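Local coordinates for putative D-lactate dehydrogenase (Chlamydomonas reinhardtii, PDB 4ZGS), which probably reduces pyruvate to D-lactate with NADH, as a chloroplast pyruvate reductase of the D-isomer specific 2-hydroxyacid dehydrogenase family, at residues E65-R77 with L84-L98. Sequence-based numbering, arbitrary orientation.
Sequences EPPLDKDTAQLAR and LFVNDRADASVIKEL
Asp88 OD1 takes two hydrogen bonds, one from Leu68 N at 3.0 Å and one from Ser41 OG. The Leu68 amide comes to the anti side of the carboxylate, 25° out of its plane, and the bond is bent. Asp88 OD2 uses its anti lone pair to accept from Phe85 N at 2.8 Å. This bond holds the carboxylate within the turn 85-88, while the Leu68 bond links the turn to residues 65-77. Arg89 N returns a bond to Leu68 O at 3.1 Å, so Leu68 N meets a side chain and Leu68 O a backbone amide. Leu68 CG lies anti to the backbone N (chi1 167°), which turns the branch toward Leu84 and Leu98. Leu68 CD2 reaches Leu84 CD2 at 3.8 Å and also touches Leu98 CD1. The contact lies in the catalytic domain, beside its five-stranded parallel sheet. Residues 65-77 belong to the link between strand 60-63, outermost within this chain, and strand 81-84, which runs on through the turn into helix 92-101. Leu98 on that helix puts CD2 against Ala76 CB at 3.6 Å and also against Ala73 CB. Val94 CG1 packs on the backbone at Asp69 and Lys70. The Lys70 side chain crosses this valine at about a right angle, and its CD lies 3.4 Å from Ser93 OG. Lys70 NZ comes to the edge of the Arg89 guanidinium and donates to a water. Asp69 OD1 sits over one guanidinium face, 4.1 Å from Arg89 NE, and probably eases the like-charge repulsion through charge alone.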
ATOM      1  N   GLU A  65      -4.699  28.609   4.983  1.00 47.79           N
ATOM      2  CA  GLU A  65      -4.187  27.274   4.693  1.00 48.18           C
ATOM      3  C   GLU A  65      -2.977  27.239   3.760  1.00 55.07           C
ATOM      4  O   GLU A  65      -1.985  26.605   4.095  1.00 56.62           O
ATOM      5  CB  GLU A  65      -5.304  26.375   4.176  1.00 50.15           C
ATOM      6  CG  GLU A  65      -6.534  26.429   5.074  1.00 58.18           C
ATOM      7  CD  GLU A  65      -7.599  25.402   4.710  1.00 73.73           C
ATOM      8  OE1 GLU A  65      -7.503  24.776   3.629  1.00 80.88           O
ATOM      9  OE2 GLU A  65      -8.527  25.205   5.525  1.00 79.03           O
ATOM     10  N   PRO A  66      -3.014  27.954   2.624  1.00 57.64           N
ATOM     11  CA  PRO A  66      -1.796  27.901   1.807  1.00 55.46           C
ATOM     12  C   PRO A  66      -0.578  28.511   2.512  1.00 52.52           C
ATOM     13  O   PRO A  66      -0.728  29.269   3.456  1.00 51.11           O
ATOM     14  CB  PRO A  66      -2.168  28.715   0.554  1.00 54.08           C
ATOM     15  CG  PRO A  66      -3.320  29.573   0.959  1.00 52.95           C
ATOM     16  CD  PRO A  66      -4.081  28.731   1.969  1.00 59.63           C
ATOM     17  N   PRO A  67       0.630  28.133   2.073  1.00 60.16           N
ATOM     18  CA  PRO A  67       1.860  28.691   2.643  1.00 58.19           C
ATOM     19  C   PRO A  67       1.983  30.145   2.268  1.00 64.90           C
ATOM     20  O   PRO A  67       1.125  30.694   1.575  1.00 66.87           O
ATOM     21  CB  PRO A  67       2.970  27.877   1.982  1.00 58.84           C
ATOM     22  CG  PRO A  67       2.357  27.404   0.674  1.00 59.12           C
ATOM     23  CD  PRO A  67       0.903  27.171   0.982  1.00 60.03           C
ATOM     24  N   LEU A  68       3.075  30.757   2.692  1.00 67.82           N
ATOM     25  CA  LEU A  68       3.270  32.163   2.433  1.00 69.32           C
ATOM     26  C   LEU A  68       4.069  32.421   1.152  1.00 71.21           C
ATOM     27  O   LEU A  68       5.137  31.856   0.947  1.00 74.03           O
ATOM     28  CB  LEU A  68       3.936  32.824   3.639  1.00 65.84           C
ATOM     29  CG  LEU A  68       4.507  34.233   3.503  1.00 60.90           C
ATOM     30  CD1 LEU A  68       3.390  35.237   3.254  1.00 51.95           C
ATOM     31  CD2 LEU A  68       5.228  34.533   4.803  1.00 60.82           C
ATOM     32  N   ASP A  69       3.521  33.305   0.319  1.00 73.44           N
ATOM     33  CA  ASP A  69       4.145  33.788  -0.917  1.00 83.02           C
ATOM     34  C   ASP A  69       4.129  35.284  -0.966  1.00 94.17           C
ATOM     35  O   ASP A  69       3.823  35.975   0.002  1.00 96.93           O
ATOM     36  CB  ASP A  69       3.407  33.328  -2.184  1.00 79.66           C
ATOM     37  CG  ASP A  69       3.328  31.865  -2.295  1.00 81.61           C
ATOM     38  OD1 ASP A  69       4.282  31.208  -1.844  1.00 86.37           O
ATOM     39  OD2 ASP A  69       2.310  31.370  -2.820  1.00 81.10           O
ATOM     40  N   LYS A  70       4.426  35.757  -2.160  1.00100.34           N
ATOM     41  CA  LYS A  70       4.441  37.157  -2.481  1.00106.10           C
ATOM     42  C   LYS A  70       2.968  37.516  -2.601  1.00107.96           C
ATOM     43  O   LYS A  70       2.498  38.535  -2.079  1.00111.89           O
ATOM     44  CB  LYS A  70       5.209  37.400  -3.794  1.00116.08           C
ATOM     45  CG  LYS A  70       6.699  37.026  -3.739  1.00119.22           C
ATOM     46  CD  LYS A  70       7.441  37.277  -5.068  1.00120.66           C
ATOM     47  CE  LYS A  70       6.906  36.407  -6.217  1.00119.90           C
ATOM     48  NZ  LYS A  70       7.229  34.946  -6.077  1.00113.26           N
ATOM     49  N   ASP A  71       2.251  36.643  -3.304  1.00105.14           N
ATOM     50  CA  ASP A  71       0.790  36.639  -3.380  1.00 98.00           C
ATOM     51  C   ASP A  71      -0.040  36.370  -2.114  1.00 89.18           C
ATOM     52  O   ASP A  71      -1.129  36.926  -1.972  1.00 83.15           O
ATOM     53  CB  ASP A  71       0.388  35.629  -4.450  1.00 98.93           C
ATOM     54  CG  ASP A  71       0.812  36.066  -5.840  1.00106.74           C
ATOM     55  OD1 ASP A  71       1.062  37.275  -6.035  1.00107.99           O
ATOM     56  OD2 ASP A  71       0.909  35.200  -6.731  1.00111.98           O
ATOM     57  N   THR A  72       0.447  35.564  -1.176  1.00 88.10           N
ATOM     58  CA  THR A  72      -0.375  35.329   0.009  1.00 80.40           C
ATOM     59  C   THR A  72       0.035  36.211   1.174  1.00 72.87           C
ATOM     60  O   THR A  72      -0.548  36.151   2.258  1.00 69.22           O
ATOM     61  CB  THR A  72      -0.307  33.860   0.443  1.00 79.61           C
ATOM     62  OG1 THR A  72       1.058  33.472   0.619  1.00 80.70           O
ATOM     63  CG2 THR A  72      -0.976  32.974  -0.611  1.00 77.55           C
ATOM     64  N   ALA A  73       0.958  37.119   0.908  1.00 73.35           N
ATOM     65  CA  ALA A  73       1.430  38.031   1.933  1.00 74.50           C
ATOM     66  C   ALA A  73       0.446  39.179   2.016  1.00 65.85           C
ATOM     67  O   ALA A  73       0.237  39.785   3.053  1.00 59.98           O
ATOM     68  CB  ALA A  73       2.816  38.537   1.600  1.00 81.59           C
ATOM     69  N   GLN A  74      -0.191  39.430   0.892  1.00 70.64           N
ATOM     70  CA  GLN A  74      -1.181  40.471   0.776  1.00 77.44           C
ATOM     71  C   GLN A  74      -2.387  40.150   1.640  1.00 72.70           C
ATOM     72  O   GLN A  74      -3.263  40.999   1.857  1.00 76.59           O
ATOM     73  CB  GLN A  74      -1.543  40.617  -0.696  1.00 83.58           C
ATOM     74  CG  GLN A  74      -0.286  40.936  -1.510  1.00 93.95           C
ATOM     75  CD  GLN A  74      -0.493  40.869  -3.009  1.00104.74           C
ATOM     76  OE1 GLN A  74      -1.370  40.155  -3.501  1.00109.12           O
ATOM     77  NE2 GLN A  74       0.322  41.612  -3.749  1.00106.98           N
ATOM     78  N   LEU A  75      -2.406  38.920   2.141  1.00 61.26           N
ATOM     79  CA  LEU A  75      -3.436  38.457   3.065  1.00 65.14           C
ATOM     80  C   LEU A  75      -3.236  39.013   4.479  1.00 66.69           C
ATOM     81  O   LEU A  75      -4.165  39.019   5.287  1.00 66.61           O
ATOM     82  CB  LEU A  75      -3.446  36.920   3.132  1.00 62.61           C
ATOM     83  CG  LEU A  75      -4.077  36.096   2.000  1.00 60.49           C
ATOM     84  CD1 LEU A  75      -3.728  34.596   2.168  1.00 53.66           C
ATOM     85  CD2 LEU A  75      -5.590  36.321   1.857  1.00 58.15           C
ATOM     86  N   ALA A  76      -2.023  39.496   4.749  1.00 63.88           N
ATOM     87  CA  ALA A  76      -1.596  39.879   6.091  1.00 64.90           C
ATOM     88  C   ALA A  76      -1.880  41.339   6.368  1.00 71.63           C
ATOM     89  O   ALA A  76      -1.442  41.882   7.383  1.00 75.72           O
ATOM     90  CB  ALA A  76      -0.118  39.582   6.289  1.00 62.79           C
ATOM     91  N   ARG A  77      -2.600  41.966   5.443  1.00 72.97           N
ATOM     92  CA  ARG A  77      -2.938  43.384   5.522  1.00 77.97           C
ATOM     93  C   ARG A  77      -3.715  43.699   6.805  1.00 76.20           C
ATOM     94  O   ARG A  77      -4.790  43.139   7.055  1.00 76.83           O
ATOM     95  CB  ARG A  77      -3.782  43.771   4.321  1.00 80.07           C
ATOM     96  CG  ARG A  77      -4.042  45.230   4.141  1.00 90.54           C
ATOM     97  CD  ARG A  77      -5.121  45.330   3.092  1.00101.17           C
ATOM     98  NE  ARG A  77      -4.759  44.663   1.843  1.00103.79           N
ATOM     99  CZ  ARG A  77      -5.590  44.525   0.813  1.00108.92           C
ATOM    100  NH1 ARG A  77      -6.825  45.007   0.893  1.00112.54           N
ATOM    101  NH2 ARG A  77      -5.197  43.894  -0.286  1.00108.21           N
ATOM    102  N   LEU A  84       4.591  31.704  11.018  1.00 54.43           N
ATOM    103  CA  LEU A  84       5.172  31.007   9.884  1.00 48.33           C
ATOM    104  C   LEU A  84       5.852  29.725  10.347  1.00 51.14           C
ATOM    105  O   LEU A  84       6.150  29.547  11.526  1.00 54.21           O
ATOM    106  CB  LEU A  84       6.214  31.894   9.190  1.00 49.45           C
ATOM    107  CG  LEU A  84       5.848  33.044   8.257  1.00 54.49           C
ATOM    108  CD1 LEU A  84       4.661  33.800   8.791  1.00 51.38           C
ATOM    109  CD2 LEU A  84       7.048  33.967   8.104  1.00 46.31           C
ATOM    110  N   PHE A  85       6.124  28.850   9.392  1.00 51.69           N
ATOM    111  CA  PHE A  85       6.736  27.565   9.641  1.00 47.53           C
ATOM    112  C   PHE A  85       7.883  27.445   8.654  1.00 55.96           C
ATOM    113  O   PHE A  85       8.112  28.362   7.852  1.00 55.11           O
ATOM    114  CB  PHE A  85       5.710  26.437   9.511  1.00 46.87           C
ATOM    115  CG  PHE A  85       6.203  25.094   9.973  1.00 54.88           C
ATOM    116  CD1 PHE A  85       6.825  24.942  11.213  1.00 55.34           C
ATOM    117  CD2 PHE A  85       6.014  23.967   9.170  1.00 59.40           C
ATOM    118  CE1 PHE A  85       7.280  23.698  11.639  1.00 54.55           C
ATOM    119  CE2 PHE A  85       6.452  22.722   9.586  1.00 62.27           C
ATOM    120  CZ  PHE A  85       7.090  22.584  10.832  1.00 60.55           C
ATOM    121  N   VAL A  86       8.622  26.342   8.739  1.00 59.65           N
ATOM    122  CA  VAL A  86       9.841  26.164   7.964  1.00 65.54           C
ATOM    123  C   VAL A  86       9.560  26.212   6.459  1.00 68.77           C
ATOM    124  O   VAL A  86      10.388  26.700   5.693  1.00 69.71           O
ATOM    125  CB  VAL A  86      10.538  24.828   8.336  1.00 70.30           C
ATOM    126  CG1 VAL A  86       9.665  23.652   7.945  1.00 72.11           C
ATOM    127  CG2 VAL A  86      11.919  24.723   7.702  1.00 74.00           C
ATOM    128  N   ASN A  87       8.408  25.691   6.041  1.00 75.10           N
ATOM    129  CA  ASN A  87       8.025  25.646   4.621  1.00 81.70           C
ATOM    130  C   ASN A  87       7.516  26.962   3.999  1.00 81.98           C
ATOM    131  O   ASN A  87       7.257  27.005   2.805  1.00 86.08           O
ATOM    132  CB  ASN A  87       6.968  24.555   4.383  1.00 84.03           C
ATOM    133  CG  ASN A  87       5.667  24.806   5.144  1.00 84.18           C
ATOM    134  OD1 ASN A  87       5.608  25.607   6.085  1.00 77.27           O
ATOM    135  ND2 ASN A  87       4.607  24.113   4.724  1.00 89.30           N
ATOM    136  N   ASP A  88       7.257  27.985   4.817  1.00 81.43           N
ATOM    137  CA  ASP A  88       6.739  29.297   4.356  1.00 71.26           C
ATOM    138  C   ASP A  88       7.805  30.208   3.744  1.00 75.23           C
ATOM    139  O   ASP A  88       8.943  30.168   4.173  1.00 68.60           O
ATOM    140  CB  ASP A  88       6.057  29.989   5.524  1.00 56.25           C
ATOM    141  CG  ASP A  88       4.750  29.320   5.897  1.00 56.52           C
ATOM    142  OD1 ASP A  88       3.888  29.116   5.006  1.00 57.02           O
ATOM    143  OD2 ASP A  88       4.614  28.934   7.082  1.00 55.96           O
ATOM    144  N   ARG A  89       7.474  31.053   2.766  1.00 84.02           N
ATOM    145  CA  ARG A  89       8.533  31.927   2.239  1.00 90.78           C
ATOM    146  C   ARG A  89       8.608  33.251   2.967  1.00 90.00           C
ATOM    147  O   ARG A  89       7.610  33.969   3.034  1.00 94.75           O
ATOM    148  CB  ARG A  89       8.309  32.293   0.755  1.00101.14           C
ATOM    149  CG  ARG A  89       8.580  31.304  -0.351  1.00109.10           C
ATOM    150  CD  ARG A  89       8.233  31.880  -1.732  1.00115.57           C
ATOM    151  NE  ARG A  89       8.247  30.800  -2.720  1.00121.02           N
ATOM    152  CZ  ARG A  89       7.915  30.899  -4.018  1.00130.69           C
ATOM    153  NH1 ARG A  89       7.527  32.062  -4.580  1.00134.67           N
ATOM    154  NH2 ARG A  89       7.978  29.802  -4.786  1.00136.35           N
ATOM    155  N   ALA A  90       9.769  33.563   3.545  1.00101.40           N
ATOM    156  CA  ALA A  90      10.181  34.954   3.620  1.00101.77           C
ATOM    157  C   ALA A  90      11.552  35.042   2.970  1.00102.83           C
ATOM    158  O   ALA A  90      12.565  34.903   3.643  1.00105.20           O
ATOM    159  CB  ALA A  90      10.225  35.458   5.056  1.00 95.87           C
ATOM    160  N   ASP A  91      11.588  35.377   1.689  1.00100.39           N
ATOM    161  CA  ASP A  91      12.836  35.711   1.024  1.00 95.85           C
ATOM    162  C   ASP A  91      12.780  37.222   0.987  1.00 88.92           C
ATOM    163  O   ASP A  91      11.812  37.786   1.483  1.00 90.80           O
ATOM    164  CB  ASP A  91      12.974  35.048  -0.353  1.00 99.33           C
ATOM    165  CG  ASP A  91      11.825  35.368  -1.298  1.00104.10           C
ATOM    166  OD1 ASP A  91      11.029  36.279  -1.007  1.00105.04           O
ATOM    167  OD2 ASP A  91      11.728  34.705  -2.356  1.00109.68           O
ATOM    168  N   ALA A  92      13.743  37.886   0.370  1.00 84.69           N
ATOM    169  CA  ALA A  92      13.776  39.338   0.472  1.00 87.79           C
ATOM    170  C   ALA A  92      12.498  40.012  -0.043  1.00 93.31           C
ATOM    171  O   ALA A  92      12.122  41.079   0.440  1.00 90.69           O
ATOM    172  CB  ALA A  92      14.987  39.875  -0.253  1.00 88.38           C
ATOM    173  N   SER A  93      11.814  39.382  -0.996  1.00104.46           N
ATOM    174  CA  SER A  93      10.642  40.008  -1.624  1.00112.63           C
ATOM    175  C   SER A  93       9.339  39.929  -0.800  1.00120.58           C
ATOM    176  O   SER A  93       8.568  40.893  -0.795  1.00121.28           O
ATOM    177  CB  SER A  93      10.399  39.410  -3.018  1.00111.07           C
ATOM    178  OG  SER A  93      10.033  38.045  -2.953  1.00107.59           O
ATOM    179  N   VAL A  94       9.081  38.821  -0.102  1.00111.49           N
ATOM    180  CA  VAL A  94       7.819  38.729   0.645  1.00104.21           C
ATOM    181  C   VAL A  94       7.884  39.519   1.956  1.00 94.98           C
ATOM    182  O   VAL A  94       6.846  39.957   2.464  1.00 92.14           O
ATOM    183  CB  VAL A  94       7.403  37.263   0.974  1.00 77.59           C
ATOM    184  CG1 VAL A  94       7.264  36.429  -0.290  1.00 87.40           C
ATOM    185  CG2 VAL A  94       8.387  36.613   1.903  1.00 75.38           C
ATOM    186  N   ILE A  95       9.091  39.739   2.482  1.00 88.30           N
ATOM    187  CA  ILE A  95       9.248  40.557   3.682  1.00 82.10           C
ATOM    188  C   ILE A  95       8.841  41.976   3.306  1.00 84.89           C
ATOM    189  O   ILE A  95       8.380  42.752   4.142  1.00 84.33           O
ATOM    190  CB  ILE A  95      10.676  40.526   4.268  1.00 81.85           C
ATOM    191  CG1 ILE A  95      10.906  39.231   5.058  1.00 81.50           C
ATOM    192  CG2 ILE A  95      10.858  41.659   5.265  1.00 79.37           C
ATOM    193  CD1 ILE A  95      11.676  38.148   4.329  1.00 81.21           C
ATOM    194  N   LYS A  96       8.984  42.305   2.028  1.00 88.97           N
ATOM    195  CA  LYS A  96       8.691  43.655   1.599  1.00 90.08           C
ATOM    196  C   LYS A  96       7.189  43.843   1.668  1.00 91.50           C
ATOM    197  O   LYS A  96       6.708  44.875   2.123  1.00 89.12           O
ATOM    198  CB  LYS A  96       9.201  43.911   0.174  1.00 91.90           C
ATOM    199  CG  LYS A  96       9.117  45.370  -0.264  1.00 95.64           C
ATOM    200  CD  LYS A  96       9.752  45.604  -1.642  1.00 99.59           C
ATOM    201  CE  LYS A  96       9.703  47.080  -2.030  1.00 99.79           C
ATOM    202  NZ  LYS A  96      10.342  47.365  -3.348  1.00102.04           N
ATOM    203  N   GLU A  97       6.442  42.814   1.290  1.00 95.01           N
ATOM    204  CA  GLU A  97       4.999  42.967   1.265  1.00 99.86           C
ATOM    205  C   GLU A  97       4.355  42.806   2.629  1.00 91.37           C
ATOM    206  O   GLU A  97       3.368  43.478   2.930  1.00 88.14           O
ATOM    207  CB  GLU A  97       4.394  41.944   0.290  1.00110.33           C
ATOM    208  CG  GLU A  97       4.808  42.203  -1.139  1.00122.34           C
ATOM    209  CD  GLU A  97       4.523  43.618  -1.531  1.00128.80           C
ATOM    210  OE1 GLU A  97       3.408  44.079  -1.228  1.00132.79           O
ATOM    211  OE2 GLU A  97       5.419  44.283  -2.096  1.00131.45           O
ATOM    212  N   LEU A  98       4.999  42.037   3.499  1.00 85.96           N
ATOM    213  CA  LEU A  98       4.528  41.914   4.871  1.00 80.62           C
ATOM    214  C   LEU A  98       4.750  43.194   5.639  1.00 76.77           C
ATOM    215  O   LEU A  98       3.920  43.568   6.462  1.00 75.32           O
ATOM    216  CB  LEU A  98       5.211  40.756   5.606  1.00 74.07           C
ATOM    217  CG  LEU A  98       4.800  39.352   5.179  1.00 81.12           C
ATOM    218  CD1 LEU A  98       5.533  38.268   5.987  1.00 80.16           C
ATOM    219  CD2 LEU A  98       3.294  39.225   5.323  1.00 84.15           C
TER
HETATM  220  O   HOH W   1       6.755  34.026  -3.225  1.00 72.79           O